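Local coordinates for protein SAM-dependent methyltransferase (Pyrococcus horikoshii, PDB 1WZN) that probably transfers a methyl group from S-adenosyl-L-methionine to an acceptor, and is bound here to the product S-adenosyl-L-homocysteine, at residues A[48-53]-A[74-79]; A[65-70]-A[91-96]. All coordinates share one frame; numbering follows the deposited sequence.

Interaction 1 (A[48-53]-A[74-79]); sequences LACGTG and EMLRVA. With SAH (S-adenosyl-L-homocysteine), chain F; SO4 (sulfate ion), chain D.
The glycine-rich loop 48-53 lies against helix 73-85 without a hydrogen bond between the two segments. Met75 and Thr52 carry much of the contact. Met75 has CG beside its own backbone N (chi1 -65°), and its chain bends again at chi2 and chi3. This curl brings the methyl CE over Gly51, 3.6 Å from Gly51 CA. Met75 CE also meets Thr52 CG2 at 3.6 Å, the two side chains crossing obliquely. Thr52 CG2 also touches Val78 CG1, and these two side chains lie side by side and point the same way. On the next turn, Ala79 CB packs against the Thr52 carbonyl, and Ala79 CA gives a CA-H...O contact to Thr52 O at 3.3 Å. Cys50 SG meets Leu76 CD2 at 3.7 Å.

The ligand shares this surface. The amino N of S-adenosyl-L-homocysteine donates to Ala49 O at 2.9 Å. Its ribose O3' approaches Gly51 CA to 3.2 Å, and Met75 CE packs on the same hydroxyl. A side chain at Gly51 would run into the ligand's CB, and phi is positive there.

The loop is shaped by a type II' turn from Cys50 to Gly53, closed by Gly53 N to Cys50 O at 2.8 Å. Gly53 is the N-cap residue of helix 54-61. Further out, Asp13 takes the Thr52 hydroxyl in a hydrogen bond, and Asp70 accepts from Gly51 N. This is the glycine-rich motif that follows the first strand in Rossmann-like methyltransferases. Apolar contacts seat the loop on the helix. It offers the ligand's amino group a backbone carbonyl and the ribose a close-fitting surface at Gly51, leaving the ribose hydroxyls to the Asp70 carboxylate.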
loop_
_atom_site.group_PDB
_atom_site.type_symbol
_atom_site.label_atom_id
_atom_site.label_comp_id
_atom_site.label_asym_id
_atom_site.label_seq_id
_atom_site.Cartn_x
_atom_site.Cartn_y
_atom_site.Cartn_z
ATOM N N LEU A 48 -24.179 -31.243 -0.107
ATOM C CA LEU A 48 -23.111 -31.573 -1.054
ATOM C C LEU A 48 -21.750 -30.991 -0.664
ATOM O O LEU A 48 -21.664 -29.842 -0.246
ATOM C CB LEU A 48 -23.508 -31.073 -2.452
ATOM C CG LEU A 48 -24.838 -31.614 -3.021
ATOM C CD1 LEU A 48 -25.202 -30.851 -4.295
ATOM C CD2 LEU A 48 -24.715 -33.097 -3.329
ATOM N N ALA A 49 -20.696 -31.787 -0.851
ATOM C CA ALA A 49 -19.325 -31.407 -0.490
ATOM C C ALA A 49 -19.372 -30.978 0.971
ATOM O O ALA A 49 -18.929 -29.889 1.337
ATOM C CB ALA A 49 -18.822 -30.266 -1.384
ATOM N N CYS A 50 -19.906 -31.871 1.804
ATOM C CA CYS A 50 -20.095 -31.612 3.229
ATOM C C CYS A 50 -18.861 -31.493 4.109
ATOM O O CYS A 50 -18.974 -31.051 5.251
ATOM C CB CYS A 50 -21.017 -32.681 3.833
ATOM S SG CYS A 50 -20.311 -34.336 3.809
ATOM N N GLY A 51 -17.700 -31.891 3.599
ATOM C CA GLY A 51 -16.476 -31.800 4.385
ATOM C C GLY A 51 -16.581 -32.498 5.732
ATOM O O GLY A 51 -17.083 -33.620 5.808
ATOM N N THR A 52 -16.099 -31.840 6.786
ATOM C CA THR A 52 -16.150 -32.383 8.145
ATOM C C THR A 52 -17.549 -32.244 8.746
ATOM O O THR A 52 -17.764 -32.522 9.930
ATOM C CB THR A 52 -15.161 -31.674 9.076
ATOM O OG1 THR A 52 -15.538 -30.297 9.205
ATOM C CG2 THR A 52 -13.734 -31.780 8.524
ATOM N N GLY A 53 -18.493 -31.799 7.923
ATOM C CA GLY A 53 -19.874 -31.673 8.359
ATOM C C GLY A 53 -20.247 -30.577 9.334
ATOM O O GLY A 53 -21.222 -30.724 10.080
ATOM N N GLU A 74 -11.248 -38.801 3.872
ATOM C CA GLU A 74 -10.537 -38.223 5.010
ATOM C C GLU A 74 -11.391 -37.170 5.723
ATOM O O GLU A 74 -11.317 -37.019 6.949
ATOM C CB GLU A 74 -9.207 -37.604 4.560
ATOM C CG GLU A 74 -8.221 -38.614 3.972
ATOM C CD GLU A 74 -8.302 -38.710 2.459
ATOM O OE1 GLU A 74 -9.415 -38.565 1.903
ATOM O OE2 GLU A 74 -7.251 -38.941 1.824
ATOM N N MET A 75 -12.195 -36.436 4.957
ATOM C CA MET A 75 -13.072 -35.422 5.544
ATOM C C MET A 75 -14.270 -36.098 6.210
ATOM O O MET A 75 -14.654 -35.742 7.328
ATOM C CB MET A 75 -13.563 -34.444 4.470
ATOM C CG MET A 75 -12.457 -33.597 3.837
ATOM S SD MET A 75 -11.740 -32.406 4.999
ATOM C CE MET A 75 -12.992 -31.165 5.008
ATOM N N LEU A 76 -14.864 -37.070 5.518
ATOM C CA LEU A 76 -16.013 -37.800 6.049
ATOM C C LEU A 76 -15.663 -38.508 7.359
ATOM O O LEU A 76 -16.509 -38.654 8.247
ATOM C CB LEU A 76 -16.506 -38.834 5.027
ATOM C CG LEU A 76 -17.005 -38.310 3.675
ATOM C CD1 LEU A 76 -17.392 -39.472 2.774
ATOM C CD2 LEU A 76 -18.193 -37.384 3.894
ATOM N N ARG A 77 -14.415 -38.954 7.477
ATOM C CA ARG A 77 -13.981 -39.637 8.689
ATOM C C ARG A 77 -14.209 -38.729 9.893
ATOM O O ARG A 77 -14.687 -39.175 10.938
ATOM C CB ARG A 77 -12.499 -40.010 8.585
ATOM C CG ARG A 77 -11.971 -40.750 9.799
ATOM C CD ARG A 77 -10.516 -41.159 9.620
ATOM N NE ARG A 77 -10.030 -41.884 10.792
ATOM C CZ ARG A 77 -8.811 -42.407 10.900
ATOM N NH1 ARG A 77 -7.942 -42.288 9.902
ATOM N NH2 ARG A 77 -8.461 -43.049 12.007
ATOM N N VAL A 78 -13.863 -37.452 9.733
ATOM C CA VAL A 78 -14.034 -36.460 10.789
ATOM C C VAL A 78 -15.512 -36.206 11.048
ATOM O O VAL A 78 -15.953 -36.145 12.192
ATOM C CB VAL A 78 -13.357 -35.111 10.405
ATOM C CG1 VAL A 78 -13.570 -34.076 11.516
ATOM C CG2 VAL A 78 -11.873 -35.332 10.148
ATOM N N ALA A 79 -16.281 -36.046 9.976
ATOM C CA ALA A 79 -17.714 -35.804 10.111
ATOM C C ALA A 79 -18.411 -36.934 10.884
ATOM O O ALA A 79 -19.206 -36.679 11.793
ATOM C CB ALA A 79 -18.346 -35.643 8.728
HETATM N N SAH F . -19.312 -27.785 3.340
HETATM C CA SAH F . -18.128 -27.893 4.296
HETATM C CB SAH F . -16.767 -28.003 3.665
HETATM C CG SAH F . -16.213 -26.896 2.782
HETATM S SD SAH F . -14.578 -27.506 2.168
HETATM C C SAH F . -18.225 -26.628 5.262
HETATM O O SAH F . -19.153 -25.809 5.122
HETATM O OXT SAH F . -17.307 -26.545 6.170
HETATM C "C5'" SAH F . -14.874 -27.934 0.496
HETATM C "C4'" SAH F . -15.285 -29.480 0.355
HETATM O "O4'" SAH F . -15.445 -29.635 -1.060
HETATM C "C3'" SAH F . -14.221 -30.487 0.727
HETATM O "O3'" SAH F . -14.671 -31.320 1.796
HETATM C "C2'" SAH F . -13.955 -31.247 -0.637
HETATM O "O2'" SAH F . -13.594 -32.608 -0.439
HETATM C "C1'" SAH F . -15.269 -31.050 -1.372
HETATM N N9 SAH F . -15.272 -31.195 -2.707
HETATM C C8 SAH F . -14.581 -30.558 -3.729
HETATM N N7 SAH F . -14.852 -30.970 -4.923
HETATM C C5 SAH F . -15.822 -31.992 -4.728
HETATM C C6 SAH F . -16.516 -32.827 -5.666
HETATM N N6 SAH F . -16.337 -32.767 -6.993
HETATM N N1 SAH F . -17.403 -33.720 -5.099
HETATM C C2 SAH F . -17.614 -33.813 -3.755
HETATM N N3 SAH F . -16.966 -33.026 -2.824
HETATM C C4 SAH F . -16.090 -32.145 -3.380
HETATM S S SO4 D . -12.079 -42.450 13.985
HETATM O O1 SO4 D . -12.652 -42.754 12.660
HETATM O O2 SO4 D . -13.029 -41.631 14.766
HETATM O O3 SO4 D . -10.814 -41.712 13.812
HETATM O O4 SO4 D . -11.821 -43.715 14.702
#

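Interaction 2 (A[65-70]-A[91-96]); sequences EVVGLD and EFLQGD. With SAH (S-adenosyl-L-homocysteine), chain F.
Strands 65-70 and 91-94 run parallel, their axes 4.6 Å apart and 21° askew, in register from Val67-Glu91 to Asp70-Gln94. Five backbone hydrogen bonds join the segments. The shortest, Leu93 N to Gly68 O at 2.7 Å, lies nearly along the C=O axis. In the last, Gly95 N comes to Asp70 O from above the carbonyl plane. On one face, Val67 CG1 touches Leu93 CD1 at 3.7 Å, and Val67 CG2 packs on Glu91 OE1 at 3.5 Å. Leu69 has CG anti to its backbone N (chi1 174°) and lays CD1 over Leu93 O and Gly95 N. On the other face stand Phe92 and Asp70. Gly68 lies beside Phe92, where a CB would clash with ring atom CD1.

The strands belong to a beta-alpha-beta unit through helix 73-85, at the edge of the Rossmann-like sheet. Asp70, at the end of the second strand, is the acidic residue that grips the ribose. Its OD1 accepts from the ligand's O2' at 2.7 Å and its OD2 from O3' at 2.6 Å. His72 N also donates to OD1, which helps fix the carboxylate's rotation. An alanine here would remove both ribose bonds and would probably weaken cofactor binding. Asp96 OD1 accepts from adenine N6 at 2.9 Å, almost straight at 173°.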
loop_
_atom_site.group_PDB
_atom_site.type_symbol
_atom_site.label_atom_id
_atom_site.label_comp_id
_atom_site.label_asym_id
_atom_site.label_seq_id
_atom_site.Cartn_x
_atom_site.Cartn_y
_atom_site.Cartn_z
ATOM N N GLU A 65 -33.368 -34.417 8.482
ATOM C CA GLU A 65 -32.856 -35.731 8.099
ATOM C C GLU A 65 -31.834 -35.356 7.039
ATOM O O GLU A 65 -32.205 -34.984 5.929
ATOM C CB GLU A 65 -33.958 -36.585 7.468
ATOM C CG GLU A 65 -33.507 -37.989 7.078
ATOM C CD GLU A 65 -34.563 -38.743 6.283
ATOM O OE1 GLU A 65 -35.755 -38.626 6.617
ATOM O OE2 GLU A 65 -34.200 -39.460 5.330
ATOM N N VAL A 66 -30.555 -35.463 7.373
ATOM C CA VAL A 66 -29.507 -35.040 6.450
ATOM C C VAL A 66 -28.638 -36.135 5.862
ATOM O O VAL A 66 -28.293 -37.109 6.536
ATOM C CB VAL A 66 -28.580 -34.019 7.153
ATOM C CG1 VAL A 66 -27.644 -33.353 6.145
ATOM C CG2 VAL A 66 -29.426 -32.986 7.881
ATOM N N VAL A 67 -28.312 -35.970 4.585
ATOM C CA VAL A 67 -27.426 -36.882 3.869
ATOM C C VAL A 67 -26.250 -36.001 3.439
ATOM O O VAL A 67 -26.456 -34.986 2.781
ATOM C CB VAL A 67 -28.098 -37.459 2.607
ATOM C CG1 VAL A 67 -27.088 -38.274 1.798
ATOM C CG2 VAL A 67 -29.290 -38.336 3.007
ATOM N N GLY A 68 -25.031 -36.368 3.829
ATOM C CA GLY A 68 -23.871 -35.570 3.452
ATOM C C GLY A 68 -23.019 -36.324 2.451
ATOM O O GLY A 68 -22.792 -37.518 2.615
ATOM N N LEU A 69 -22.555 -35.635 1.412
ATOM C CA LEU A 69 -21.733 -36.262 0.385
ATOM C C LEU A 69 -20.417 -35.511 0.209
ATOM O O LEU A 69 -20.401 -34.286 0.130
ATOM C CB LEU A 69 -22.483 -36.265 -0.955
ATOM C CG LEU A 69 -21.709 -36.752 -2.182
ATOM C CD1 LEU A 69 -21.599 -38.269 -2.162
ATOM C CD2 LEU A 69 -22.426 -36.300 -3.438
ATOM N N ASP A 70 -19.310 -36.242 0.158
ATOM C CA ASP A 70 -18.026 -35.595 -0.057
ATOM C C ASP A 70 -17.100 -36.503 -0.848
ATOM O O ASP A 70 -17.163 -37.730 -0.753
ATOM C CB ASP A 70 -17.378 -35.175 1.274
ATOM C CG ASP A 70 -16.318 -34.092 1.088
ATOM O OD1 ASP A 70 -15.166 -34.435 0.762
ATOM O OD2 ASP A 70 -16.645 -32.894 1.245
ATOM N N GLU A 91 -26.447 -39.667 7.313
ATOM C CA GLU A 91 -25.922 -40.613 6.346
ATOM C C GLU A 91 -24.821 -39.900 5.556
ATOM O O GLU A 91 -25.102 -38.996 4.764
ATOM C CB GLU A 91 -27.035 -41.087 5.399
ATOM C CG GLU A 91 -26.533 -41.891 4.204
ATOM C CD GLU A 91 -27.656 -42.452 3.350
ATOM O OE1 GLU A 91 -28.722 -41.805 3.248
ATOM O OE2 GLU A 91 -27.464 -43.539 2.765
ATOM N N PHE A 92 -23.572 -40.288 5.794
ATOM C CA PHE A 92 -22.442 -39.695 5.084
ATOM C C PHE A 92 -22.021 -40.628 3.949
ATOM O O PHE A 92 -21.823 -41.829 4.157
ATOM C CB PHE A 92 -21.277 -39.451 6.051
ATOM C CG PHE A 92 -21.468 -38.244 6.931
ATOM C CD1 PHE A 92 -21.443 -36.961 6.384
ATOM C CD2 PHE A 92 -21.693 -38.385 8.297
ATOM C CE1 PHE A 92 -21.638 -35.829 7.191
ATOM C CE2 PHE A 92 -21.888 -37.269 9.109
ATOM C CZ PHE A 92 -21.861 -35.987 8.558
ATOM N N LEU A 93 -21.894 -40.065 2.751
ATOM C CA LEU A 93 -21.534 -40.825 1.557
ATOM C C LEU A 93 -20.333 -40.225 0.841
ATOM O O LEU A 93 -20.175 -39.006 0.804
ATOM C CB LEU A 93 -22.704 -40.820 0.569
ATOM C CG LEU A 93 -24.087 -41.220 1.081
ATOM C CD1 LEU A 93 -25.151 -40.856 0.049
ATOM C CD2 LEU A 93 -24.096 -42.704 1.370
ATOM N N GLN A 94 -19.511 -41.085 0.249
ATOM C CA GLN A 94 -18.357 -40.618 -0.510
ATOM C C GLN A 94 -18.762 -40.613 -1.970
ATOM O O GLN A 94 -19.454 -41.525 -2.435
ATOM C CB GLN A 94 -17.157 -41.548 -0.314
ATOM C CG GLN A 94 -15.860 -41.080 -1.009
ATOM C CD GLN A 94 -15.885 -41.257 -2.522
ATOM O OE1 GLN A 94 -16.355 -42.278 -3.030
ATOM N NE2 GLN A 94 -15.361 -40.268 -3.249
ATOM N N GLY A 95 -18.343 -39.584 -2.694
ATOM C CA GLY A 95 -18.676 -39.495 -4.100
ATOM C C GLY A 95 -18.478 -38.091 -4.628
ATOM O O GLY A 95 -18.302 -37.142 -3.860
ATOM N N ASP A 96 -18.511 -37.970 -5.949
ATOM C CA ASP A 96 -18.349 -36.698 -6.642
ATOM C C ASP A 96 -19.740 -36.074 -6.782
ATOM O O ASP A 96 -20.685 -36.750 -7.214
ATOM C CB ASP A 96 -17.759 -36.973 -8.030
ATOM C CG ASP A 96 -17.333 -35.712 -8.761
ATOM O OD1 ASP A 96 -17.930 -34.640 -8.537
ATOM O OD2 ASP A 96 -16.403 -35.810 -9.586
HETATM N N SAH F . -19.312 -27.785 3.340
HETATM C CA SAH F . -18.128 -27.893 4.296
HETATM C CB SAH F . -16.767 -28.003 3.665
HETATM C CG SAH F . -16.213 -26.896 2.782
HETATM S SD SAH F . -14.578 -27.506 2.168
HETATM C C SAH F . -18.225 -26.628 5.262
HETATM O O SAH F . -19.153 -25.809 5.122
HETATM O OXT SAH F . -17.307 -26.545 6.170
HETATM C "C5'" SAH F . -14.874 -27.934 0.496
HETATM C "C4'" SAH F . -15.285 -29.480 0.355
HETATM O "O4'" SAH F . -15.445 -29.635 -1.060
HETATM C "C3'" SAH F . -14.221 -30.487 0.727
HETATM O "O3'" SAH F . -14.671 -31.320 1.796
HETATM C "C2'" SAH F . -13.955 -31.247 -0.637
HETATM O "O2'" SAH F . -13.594 -32.608 -0.439
HETATM C "C1'" SAH F . -15.269 -31.050 -1.372
HETATM N N9 SAH F . -15.272 -31.195 -2.707
HETATM C C8 SAH F . -14.581 -30.558 -3.729
HETATM N N7 SAH F . -14.852 -30.970 -4.923
HETATM C C5 SAH F . -15.822 -31.992 -4.728
HETATM C C6 SAH F . -16.516 -32.827 -5.666
HETATM N N6 SAH F . -16.337 -32.767 -6.993
HETATM N N1 SAH F . -17.403 -33.720 -5.099
HETATM C C2 SAH F . -17.614 -33.813 -3.755
HETATM N N3 SAH F . -16.966 -33.026 -2.824
HETATM C C4 SAH F . -16.090 -32.145 -3.380
#

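How the interactions relate
After the N-terminal helices, strand 44-48 leads into loop 48-53, then helix 54-61 and strand 65-70. Helix 73-85 and strand 91-94 follow. Interaction 1 closes a loop from 48-53 to 74-79, and interaction 2 closes one from 65-70 to 91-96. The two cross, because 65-70 falls within the first loop and 74-79 within the second. Together they tie the glycine-rich loop, the second and third parallel strands and the helix between them into one side of the cofactor site. The contacts also touch directly: Cys50 N lies 3.0 Å from Leu69 O, probably as a hydrogen bond, and Leu76 CD1 packs on Leu93 O.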